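Local coordinates for alpha-1,3-glucanase (Paenibacillus glycanilyticus, PDB 6K0P), which probably hydrolyses the alpha-1,3-glucosidic bonds of alpha-1,3-glucan through its family 87 glycoside hydrolase catalytic domain, at residues L244-S249 with W274-N279; G285-G290 with I301-F306; A464-G469 with G491-S496. The protein carries 1 engineered substitution. One frame throughout, in Å; residues are numbered along the deposited sequence. Where two conformers were deposited one is given.

Contact 1 of 3, residues L244-S249 with W274-N279; sequences LVAPQS and WGNYIN. With GLC (alpha-D-glucopyranose), chain D.
Gln248 reaches over the backbone of Trp274-Asn276 with its carboxamide, setting NE2 against the carbonyl of Gly275. The NE2-O distance is 3.0 Å and the N-H points almost straight at the oxygen (174°), yet the donor stands well above the carbonyl plane. The chain gets there by a bend at chi2 (-64°), which turns CD back; NE2 also makes a weak bond to Ala246 O within its own segment. The other end of the same amide faces sugar: Gln248 OE1 lies 3.0 Å from O4 of the bound glucose of chain D, a residue also hydrogen-bonded by Lys106.

A second amide works in the reverse direction. Asn276 ND2 donates to Pro247 O at 2.8 Å, with the acceptor in the plane of the Asn276 amide, and Thr253 OG1 is a further partner of this nitrogen. Ala246 CB packs against the Asn276 amide, 3.7 Å from CG.

Earlier in both segments the pairing is that of parallel strands: Trp274 N bonds to Leu244 O at 2.7 Å, and Ala246 N to Trp274 O at 2.9 Å. Once this pairing ends, side-chain amides take over from backbone N-H groups in joining the two chains. With NE2 committed to main-chain oxygens, the rotation of the Gln248 amide is probably fixed, presenting OE1 as the atom that faces the glucose.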
loop_
_atom_site.group_PDB
_atom_site.type_symbol
_atom_site.label_atom_id
_atom_site.label_comp_id
_atom_site.label_asym_id
_atom_site.label_seq_id
_atom_site.Cartn_x
_atom_site.Cartn_y
_atom_site.Cartn_z
ATOM N N LEU A 244 -14.541 -6.521 13.078
ATOM C CA LEU A 244 -14.813 -5.352 13.902
ATOM C C LEU A 244 -15.278 -4.246 12.964
ATOM O O LEU A 244 -14.579 -3.914 11.999
ATOM C CB LEU A 244 -13.550 -4.934 14.650
ATOM C CG LEU A 244 -12.811 -6.030 15.421
ATOM C CD1 LEU A 244 -11.662 -5.409 16.232
ATOM C CD2 LEU A 244 -13.750 -6.826 16.325
ATOM N N VAL A 245 -16.464 -3.705 13.214
ATOM C CA VAL A 245 -17.157 -2.880 12.231
ATOM C C VAL A 245 -17.435 -1.506 12.831
ATOM O O VAL A 245 -18.182 -1.389 13.812
ATOM C CB VAL A 245 -18.456 -3.552 11.752
ATOM C CG1 VAL A 245 -19.150 -2.694 10.710
ATOM C CG2 VAL A 245 -18.158 -4.939 11.177
ATOM N N ALA A 246 -16.860 -0.466 12.226
ATOM C CA ALA A 246 -17.242 0.892 12.589
ATOM C C ALA A 246 -18.687 1.131 12.148
ATOM O O ALA A 246 -19.136 0.562 11.153
ATOM C CB ALA A 246 -16.329 1.898 11.882
ATOM N N PRO A 247 -19.451 1.967 12.880
ATOM C CA PRO A 247 -20.863 2.169 12.517
ATOM C C PRO A 247 -21.003 2.661 11.090
ATOM O O PRO A 247 -20.563 3.767 10.770
ATOM C CB PRO A 247 -21.340 3.224 13.524
ATOM C CG PRO A 247 -20.421 3.046 14.700
ATOM C CD PRO A 247 -19.082 2.711 14.096
ATOM N N GLN A 248 -21.592 1.840 10.223
ATOM C CA GLN A 248 -21.547 2.127 8.795
ATOM C C GLN A 248 -22.529 3.206 8.364
ATOM O O GLN A 248 -22.398 3.720 7.248
ATOM C CB GLN A 248 -21.721 0.839 7.986
ATOM C CG GLN A 248 -20.527 -0.111 8.125
ATOM C CD GLN A 248 -19.254 0.496 7.569
ATOM O OE1 GLN A 248 -19.260 1.091 6.493
ATOM N NE2 GLN A 248 -18.160 0.360 8.299
ATOM N N SER A 249 -23.483 3.570 9.217
ATOM C CA SER A 249 -24.338 4.719 8.941
ATOM C C SER A 249 -23.697 6.035 9.364
ATOM O O SER A 249 -24.280 7.095 9.116
ATOM C CB SER A 249 -25.702 4.545 9.616
ATOM O OG SER A 249 -25.571 4.544 11.026
ATOM N N TRP A 274 -13.205 -3.082 9.781
ATOM C CA TRP A 274 -13.885 -2.463 8.650
ATOM C C TRP A 274 -14.292 -1.059 9.082
ATOM O O TRP A 274 -15.302 -0.879 9.768
ATOM C CB TRP A 274 -15.079 -3.330 8.239
ATOM C CG TRP A 274 -14.582 -4.637 7.696
ATOM C CD1 TRP A 274 -14.365 -5.795 8.397
ATOM C CD2 TRP A 274 -14.168 -4.892 6.356
ATOM N NE1 TRP A 274 -13.853 -6.764 7.561
ATOM C CE2 TRP A 274 -13.724 -6.232 6.302
ATOM C CE3 TRP A 274 -14.129 -4.119 5.192
ATOM C CZ2 TRP A 274 -13.244 -6.813 5.127
ATOM C CZ3 TRP A 274 -13.652 -4.699 4.021
ATOM C CH2 TRP A 274 -13.223 -6.033 3.999
ATOM N N GLY A 275 -13.487 -0.071 8.707
ATOM C CA GLY A 275 -13.731 1.294 9.107
ATOM C C GLY A 275 -14.850 1.927 8.313
ATOM O O GLY A 275 -15.423 1.348 7.391
ATOM N N ASN A 276 -15.175 3.162 8.690
ATOM C CA ASN A 276 -16.216 3.905 7.990
ATOM C C ASN A 276 -15.699 5.219 7.410
ATOM O O ASN A 276 -16.492 6.118 7.105
ATOM C CB ASN A 276 -17.437 4.118 8.885
ATOM C CG ASN A 276 -17.134 4.996 10.080
ATOM O OD1 ASN A 276 -16.034 5.537 10.201
ATOM N ND2 ASN A 276 -18.114 5.132 10.979
ATOM N N TYR A 277 -14.385 5.352 7.243
ATOM C CA TYR A 277 -13.855 6.532 6.581
ATOM C C TYR A 277 -14.216 6.489 5.107
ATOM O O TYR A 277 -14.142 5.437 4.465
ATOM C CB TYR A 277 -12.333 6.649 6.767
ATOM C CG TYR A 277 -11.991 7.248 8.111
ATOM C CD1 TYR A 277 -11.918 6.445 9.243
ATOM C CD2 TYR A 277 -11.790 8.621 8.261
ATOM C CE1 TYR A 277 -11.631 6.983 10.493
ATOM C CE2 TYR A 277 -11.513 9.173 9.514
ATOM C CZ TYR A 277 -11.434 8.343 10.619
ATOM O OH TYR A 277 -11.168 8.851 11.879
ATOM N N ILE A 278 -14.657 7.638 4.593
ATOM C CA ILE A 278 -14.911 7.825 3.172
ATOM C C ILE A 278 -14.005 8.876 2.567
ATOM O O ILE A 278 -14.109 9.159 1.370
ATOM C CB ILE A 278 -16.393 8.131 2.888
ATOM C CG1 ILE A 278 -16.832 9.387 3.646
ATOM C CG2 ILE A 278 -17.246 6.925 3.275
ATOM C CD1 ILE A 278 -18.227 9.869 3.269
ATOM N N ASN A 279 -13.131 9.474 3.368
ATOM C CA ASN A 279 -12.110 10.386 2.879
ATOM C C ASN A 279 -11.029 10.474 3.943
ATOM O O ASN A 279 -11.196 9.998 5.071
ATOM C CB ASN A 279 -12.682 11.778 2.541
ATOM C CG ASN A 279 -13.366 12.428 3.728
ATOM O OD1 ASN A 279 -14.567 12.250 3.937
ATOM N ND2 ASN A 279 -12.601 13.174 4.521
HETATM C C1 GLC D . -21.667 -4.138 2.524
HETATM C C2 GLC D . -21.181 -3.052 1.571
HETATM C C3 GLC D . -20.377 -1.973 2.284
HETATM C C4 GLC D . -21.233 -1.445 3.419
HETATM C C5 GLC D . -21.728 -2.594 4.283
HETATM C C6 GLC D . -22.569 -2.023 5.418
HETATM O O2 GLC D . -20.485 -3.636 0.490
HETATM O O3 GLC D . -20.190 -0.932 1.378
HETATM O O4 GLC D . -20.516 -0.560 4.266
HETATM O O5 GLC D . -22.454 -3.542 3.512
HETATM O O6 GLC D . -23.772 -1.472 4.907
#

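Contact 2 of 3, residues G285-G290 with I301-F306; sequences GKFIDG and IWVEHF. With GLC (alpha-D-glucopyranose), chain B.
The hydrophobic interior of a right-handed parallel beta-helix, the fold expected for this pectate lyase-like domain, is filled here at a corner of the chain, at Phe287 and Ile288. Phe287 carries the contact. Its CB sits over the centre of the Phe306 ring, a CH-pi contact of 3.9 Å to the centroid and 8° off the ring normal. The two rings meet obliquely, planes at 54°, with Phe287 CD1 3.6 Å from Phe306 CZ. With CG anti to the backbone N (chi1 170°), the Phe287 ring is carried toward strand 301-304, where CE2 meets Ile301 CD1 at 3.7 Å. Gly285 O lies in the plane of the Phe306 ring, at its edge, 3.4 Å from Phe306 CB.

An alanine in place of Phe306 removes the ring under Phe287 CB and CD1, and would probably open a gap in the interior and free the Phe287 ring to turn.

The CB of Lys286 points away from strand 301-304, and its NZ donates to O4 of the glucose of chain B at 2.9 Å. Among the neighbouring strands, 271-274 supplies Ala273 to both phenylalanines, and 308-313 brings Leu309 against Phe287.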
loop_
_atom_site.group_PDB
_atom_site.type_symbol
_atom_site.label_atom_id
_atom_site.label_comp_id
_atom_site.label_asym_id
_atom_site.label_seq_id
_atom_site.Cartn_x
_atom_site.Cartn_y
_atom_site.Cartn_z
ATOM N N GLY A 285 -8.030 8.649 12.864
ATOM C CA GLY A 285 -8.240 7.702 11.787
ATOM C C GLY A 285 -7.270 6.547 11.681
ATOM O O GLY A 285 -7.343 5.795 10.699
ATOM N N LYS A 286 -6.373 6.366 12.641
ATOM C CA LYS A 286 -5.514 5.190 12.637
ATOM C C LYS A 286 -6.229 4.079 13.392
ATOM O O LYS A 286 -6.740 4.305 14.495
ATOM C CB LYS A 286 -4.165 5.493 13.290
ATOM C CG LYS A 286 -3.314 6.466 12.489
ATOM C CD LYS A 286 -3.488 7.912 12.951
ATOM C CE LYS A 286 -2.506 8.807 12.215
ATOM N NZ LYS A 286 -2.589 10.227 12.678
ATOM N N PHE A 287 -6.300 2.887 12.787
ATOM C CA PHE A 287 -7.003 1.794 13.456
ATOM C C PHE A 287 -6.386 1.494 14.817
ATOM O O PHE A 287 -7.104 1.303 15.806
ATOM C CB PHE A 287 -7.036 0.534 12.588
ATOM C CG PHE A 287 -7.537 -0.685 13.322
ATOM C CD1 PHE A 287 -8.815 -0.704 13.871
ATOM C CD2 PHE A 287 -6.736 -1.802 13.466
ATOM C CE1 PHE A 287 -9.268 -1.818 14.560
ATOM C CE2 PHE A 287 -7.190 -2.930 14.144
ATOM C CZ PHE A 287 -8.450 -2.932 14.695
ATOM N N ILE A 288 -5.060 1.464 14.891
ATOM C CA ILE A 288 -4.341 1.269 16.144
ATOM C C ILE A 288 -3.538 2.531 16.420
ATOM O O ILE A 288 -2.726 2.954 15.584
ATOM C CB ILE A 288 -3.417 0.042 16.095
ATOM C CG1 ILE A 288 -4.236 -1.243 15.969
ATOM C CG2 ILE A 288 -2.526 -0.010 17.346
ATOM C CD1 ILE A 288 -3.410 -2.445 15.512
ATOM N N ASP A 289 -3.769 3.133 17.585
ATOM C CA ASP A 289 -2.890 4.149 18.138
ATOM C C ASP A 289 -2.012 3.495 19.192
ATOM O O ASP A 289 -2.471 2.642 19.961
ATOM C CB ASP A 289 -3.704 5.261 18.804
ATOM C CG ASP A 289 -4.600 5.991 17.832
ATOM O OD1 ASP A 289 -4.079 6.534 16.845
ATOM O OD2 ASP A 289 -5.820 6.021 18.068
ATOM N N GLY A 290 -0.748 3.885 19.218
ATOM C CA GLY A 290 0.150 3.348 20.221
ATOM C C GLY A 290 1.418 4.160 20.283
ATOM O O GLY A 290 2.497 3.667 19.940
ATOM N N ILE A 301 -4.074 -9.561 10.754
ATOM C CA ILE A 301 -5.272 -8.734 10.723
ATOM C C ILE A 301 -5.435 -8.121 9.338
ATOM O O ILE A 301 -4.469 -7.929 8.588
ATOM C CB ILE A 301 -5.395 -7.694 11.857
ATOM C CG1 ILE A 301 -4.468 -6.511 11.635
ATOM C CG2 ILE A 301 -5.151 -8.347 13.238
ATOM C CD1 ILE A 301 -4.826 -5.338 12.543
ATOM N N TRP A 302 -6.691 -7.850 8.987
ATOM C CA TRP A 302 -7.084 -7.308 7.691
ATOM C C TRP A 302 -7.878 -6.044 7.989
ATOM O O TRP A 302 -8.904 -6.103 8.672
ATOM C CB TRP A 302 -7.927 -8.372 6.979
ATOM C CG TRP A 302 -8.667 -8.005 5.709
ATOM C CD1 TRP A 302 -8.708 -6.797 5.060
ATOM C CD2 TRP A 302 -9.479 -8.899 4.947
ATOM N NE1 TRP A 302 -9.509 -6.894 3.937
ATOM C CE2 TRP A 302 -10.000 -8.175 3.856
ATOM C CE3 TRP A 302 -9.824 -10.249 5.089
ATOM C CZ2 TRP A 302 -10.846 -8.755 2.912
ATOM C CZ3 TRP A 302 -10.669 -10.823 4.151
ATOM C CH2 TRP A 302 -11.169 -10.077 3.076
ATOM N N VAL A 303 -7.368 -4.892 7.551
ATOM C CA VAL A 303 -7.931 -3.593 7.904
ATOM C C VAL A 303 -8.224 -2.816 6.626
ATOM O O VAL A 303 -7.390 -2.782 5.712
ATOM C CB VAL A 303 -6.949 -2.816 8.808
ATOM C CG1 VAL A 303 -7.483 -1.457 9.171
ATOM C CG2 VAL A 303 -6.647 -3.620 10.062
ATOM N N GLU A 304 -9.400 -2.186 6.574
ATOM C CA GLU A 304 -9.821 -1.364 5.445
ATOM C C GLU A 304 -10.554 -0.123 5.923
ATOM O O GLU A 304 -11.184 -0.120 6.983
ATOM C CB GLU A 304 -10.769 -2.100 4.487
ATOM C CG GLU A 304 -10.184 -3.403 3.968
ATOM C CD GLU A 304 -10.702 -3.815 2.596
ATOM O OE1 GLU A 304 -11.347 -2.997 1.888
ATOM O OE2 GLU A 304 -10.433 -4.972 2.203
ATOM N N HIS A 305 -10.478 0.936 5.114
ATOM C CA HIS A 305 -11.345 2.107 5.291
ATOM C C HIS A 305 -11.074 2.833 6.602
ATOM O O HIS A 305 -11.993 3.374 7.229
ATOM C CB HIS A 305 -12.826 1.764 5.093
ATOM C CG HIS A 305 -13.089 1.049 3.808
ATOM N ND1 HIS A 305 -13.985 0.008 3.700
ATOM C CD2 HIS A 305 -12.552 1.220 2.577
ATOM C CE1 HIS A 305 -13.987 -0.435 2.453
ATOM N NE2 HIS A 305 -13.126 0.283 1.752
ATOM N N PHE A 306 -9.806 2.831 7.006
ATOM C CA PHE A 306 -9.247 3.760 7.974
ATOM C C PHE A 306 -8.318 4.713 7.240
ATOM O O PHE A 306 -8.030 4.542 6.050
ATOM C CB PHE A 306 -8.500 3.003 9.088
ATOM C CG PHE A 306 -9.423 2.256 10.011
ATOM C CD1 PHE A 306 -9.841 0.965 9.706
ATOM C CD2 PHE A 306 -9.910 2.861 11.161
ATOM C CE1 PHE A 306 -10.712 0.282 10.547
ATOM C CE2 PHE A 306 -10.779 2.184 12.004
ATOM C CZ PHE A 306 -11.184 0.895 11.697
HETATM C C1 GLC B . -0.254 13.915 7.620
HETATM C C2 GLC B . -0.107 14.320 9.073
HETATM C C3 GLC B . 0.058 13.081 9.924
HETATM C C4 GLC B . -1.081 12.102 9.665
HETATM C C5 GLC B . -1.112 11.750 8.203
HETATM C C6 GLC B . -2.315 10.900 7.824
HETATM O O1 GLC B . 0.984 13.420 7.237
HETATM O O2 GLC B . 1.006 15.216 9.162
HETATM O O3 GLC B . -0.091 13.471 11.277
HETATM O O4 GLC B . -0.917 10.917 10.401
HETATM O O5 GLC B . -1.224 12.923 7.460
HETATM O O6 GLC B . -3.555 11.434 8.193
#

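Contact 3 of 3, residues A464-G469 with G491-S496; sequences AIWIYG and GLMFQS. With GLC (alpha-D-glucopyranose), chain C.
Parallel strand pairing between successive turns of the beta-helix joins 465-469 to 492-496, and one face of the pair borders a glycan pocket. The strand axes approach to 4.8 Å and run 10° apart, and five backbone hydrogen bonds link them, from Ile465 N to Gly491 O through to Gly469 N to Gln495 O.

On the face of Trp466, Tyr468, Met493 and Gln495, the glutamine is central. Its chain is extended, CG anti to the backbone N (chi1 179°), and crosses the side chains of Trp466 and Tyr468 obliquely. Trp466 NE1 donates to Gln495 OE1 at 3.0 Å, from above the carbonyl plane and at a bent N-H angle of 140°. Gln495 NE2 in turn gives a hydrogen bond to O6 of the chain C glucose, 3.1 Å away, while Tyr468 CE1 lies 3.6 Å from NE2. The tryptophan bond probably helps to orient the sugar-binding amide. Met493 lies beside Trp466 with SD 5.0 Å from the centroid of the five-membered ring, an oblique Met-aromatic contact.

The other face is mostly apolar. Ile467 CD1 rests on the Phe494 ring, 3.8 Å from the centroid, and Ile465 CB meets Leu492 CD2 at 3.9 Å.

Gln460 and Glu529 also bond the glucose. Strand 409-416 pairs with 465-469 on its other side, strand 520-524 continues beyond 490-496, and Ile479 and Ile484 of strand 475-485 meet Ile465 and Leu492.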
loop_
_atom_site.group_PDB
_atom_site.type_symbol
_atom_site.label_atom_id
_atom_site.label_comp_id
_atom_site.label_asym_id
_atom_site.label_seq_id
_atom_site.Cartn_x
_atom_site.Cartn_y
_atom_site.Cartn_z
ATOM N N ALA A 464 10.736 5.124 -10.996
ATOM C CA ALA A 464 10.396 3.995 -10.131
ATOM C C ALA A 464 11.066 4.116 -8.771
ATOM O O ALA A 464 10.468 3.771 -7.741
ATOM C CB ALA A 464 10.793 2.678 -10.797
ATOM N N ILE A 465 12.317 4.579 -8.746
ATOM C CA ILE A 465 13.020 4.900 -7.510
ATOM C C ILE A 465 13.505 6.332 -7.622
ATOM O O ILE A 465 14.172 6.697 -8.603
ATOM C CB ILE A 465 14.205 3.953 -7.232
ATOM C CG1 ILE A 465 13.731 2.498 -7.215
ATOM C CG2 ILE A 465 14.885 4.325 -5.895
ATOM C CD1 ILE A 465 14.833 1.482 -6.895
ATOM N N TRP A 466 13.156 7.144 -6.632
ATOM C CA TRP A 466 13.558 8.540 -6.553
ATOM C C TRP A 466 14.544 8.678 -5.407
ATOM O O TRP A 466 14.205 8.388 -4.252
ATOM C CB TRP A 466 12.325 9.409 -6.310
ATOM C CG TRP A 466 12.532 10.901 -6.280
ATOM C CD1 TRP A 466 13.452 11.638 -6.980
ATOM C CD2 TRP A 466 11.759 11.837 -5.528
ATOM N NE1 TRP A 466 13.297 12.973 -6.695
ATOM C CE2 TRP A 466 12.261 13.123 -5.807
ATOM C CE3 TRP A 466 10.686 11.708 -4.638
ATOM C CZ2 TRP A 466 11.725 14.276 -5.226
ATOM C CZ3 TRP A 466 10.153 12.848 -4.060
ATOM C CH2 TRP A 466 10.675 14.114 -4.353
ATOM N N ILE A 467 15.763 9.096 -5.731
ATOM C CA ILE A 467 16.803 9.370 -4.748
ATOM C C ILE A 467 16.907 10.886 -4.665
ATOM O O ILE A 467 17.444 11.526 -5.581
ATOM C CB ILE A 467 18.143 8.739 -5.138
ATOM C CG1 ILE A 467 17.999 7.228 -5.408
ATOM C CG2 ILE A 467 19.166 8.990 -4.025
ATOM C CD1 ILE A 467 17.700 6.862 -6.878
ATOM N N TYR A 468 16.374 11.468 -3.589
ATOM C CA TYR A 468 16.199 12.914 -3.472
ATOM C C TYR A 468 17.017 13.421 -2.296
ATOM O O TYR A 468 16.685 13.148 -1.135
ATOM C CB TYR A 468 14.724 13.255 -3.259
ATOM C CG TYR A 468 14.392 14.733 -3.172
ATOM C CD1 TYR A 468 14.895 15.639 -4.094
ATOM C CD2 TYR A 468 13.530 15.208 -2.189
ATOM C CE1 TYR A 468 14.564 16.994 -4.032
ATOM C CE2 TYR A 468 13.189 16.551 -2.118
ATOM C CZ TYR A 468 13.717 17.442 -3.043
ATOM O OH TYR A 468 13.391 18.782 -2.984
ATOM N N GLY A 469 18.075 14.171 -2.595
ATOM C CA GLY A 469 18.792 14.895 -1.565
ATOM C C GLY A 469 18.033 16.169 -1.280
ATOM O O GLY A 469 17.868 16.996 -2.176
ATOM N N GLY A 491 13.656 4.514 -14.665
ATOM C CA GLY A 491 14.017 3.530 -13.663
ATOM C C GLY A 491 14.497 4.181 -12.382
ATOM O O GLY A 491 13.878 4.028 -11.321
ATOM N N LEU A 492 15.601 4.923 -12.465
ATOM C CA LEU A 492 16.213 5.570 -11.310
ATOM C C LEU A 492 16.289 7.064 -11.577
ATOM O O LEU A 492 16.719 7.481 -12.657
ATOM C CB LEU A 492 17.627 5.017 -11.082
ATOM C CG LEU A 492 17.737 3.496 -11.013
ATOM C CD1 LEU A 492 19.201 3.025 -11.008
ATOM C CD2 LEU A 492 16.998 2.990 -9.776
ATOM N N MET A 493 15.875 7.870 -10.603
ATOM C CA MET A 493 15.814 9.315 -10.766
ATOM C C MET A 493 16.538 9.956 -9.587
ATOM O O MET A 493 16.099 9.829 -8.438
ATOM C CB MET A 493 14.356 9.767 -10.834
ATOM C CG MET A 493 14.156 11.269 -10.905
ATOM S SD MET A 493 12.419 11.617 -11.247
ATOM C CE MET A 493 12.132 13.074 -10.243
ATOM N N PHE A 494 17.652 10.637 -9.866
ATOM C CA PHE A 494 18.469 11.274 -8.839
ATOM C C PHE A 494 18.270 12.783 -8.908
ATOM O O PHE A 494 18.261 13.360 -10.001
ATOM C CB PHE A 494 19.956 10.982 -9.079
ATOM C CG PHE A 494 20.329 9.529 -8.953
ATOM C CD1 PHE A 494 20.148 8.654 -10.017
ATOM C CD2 PHE A 494 20.887 9.041 -7.775
ATOM C CE1 PHE A 494 20.501 7.309 -9.907
ATOM C CE2 PHE A 494 21.238 7.710 -7.658
ATOM C CZ PHE A 494 21.053 6.842 -8.725
ATOM N N GLN A 495 18.137 13.428 -7.748
ATOM C CA GLN A 495 17.829 14.856 -7.718
ATOM C C GLN A 495 18.349 15.482 -6.433
ATOM O O GLN A 495 18.254 14.873 -5.365
ATOM C CB GLN A 495 16.307 15.063 -7.804
ATOM C CG GLN A 495 15.830 16.523 -7.753
ATOM C CD GLN A 495 14.306 16.640 -7.742
ATOM O OE1 GLN A 495 13.599 15.656 -7.981
ATOM N NE2 GLN A 495 13.798 17.836 -7.458
ATOM N N SER A 496 18.895 16.701 -6.542
ATOM C CA SER A 496 19.333 17.494 -5.391
ATOM C C SER A 496 18.501 18.762 -5.299
ATOM O O SER A 496 18.364 19.495 -6.287
ATOM C CB SER A 496 20.809 17.903 -5.517
ATOM O OG SER A 496 21.657 16.785 -5.358
HETATM C C1 GLC C . 8.223 21.074 -5.168
HETATM C C2 GLC C . 7.518 20.916 -3.855
HETATM C C3 GLC C . 8.346 20.221 -2.806
HETATM C C4 GLC C . 8.883 18.948 -3.402
HETATM C C5 GLC C . 9.727 19.332 -4.598
HETATM C C6 GLC C . 10.272 18.099 -5.262
HETATM O O1 GLC C . 9.105 22.013 -5.012
HETATM O O2 GLC C . 7.066 22.170 -3.378
HETATM O O3 GLC C . 7.408 19.751 -1.872
HETATM O O4 GLC C . 9.675 18.222 -2.464
HETATM O O5 GLC C . 8.932 19.955 -5.556
HETATM O O6 GLC C . 10.934 18.348 -6.469
#

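In the fold
The three contacts follow one another along the chain and belong to the same extended beta-helical region, within the range of catalytic domain D2. Contacts 1 and 2 are neighbours, their centres 11 Å apart. Strand 271-274 pairs with both 242-245 and 297-304, and the extension continues as Gly275 N and Tyr277 N approach the carbonyls of Glu304 and His305 at probable hydrogen-bonding distance. Contact 3 lies on the opposite side of the chain's centre, about 37 Å from contact 1 and 31 Å from contact 2, between centres. Each contact includes at least one residue of a different glycan pocket, consistent with a long solenoid that meets its polymeric substrate at several places.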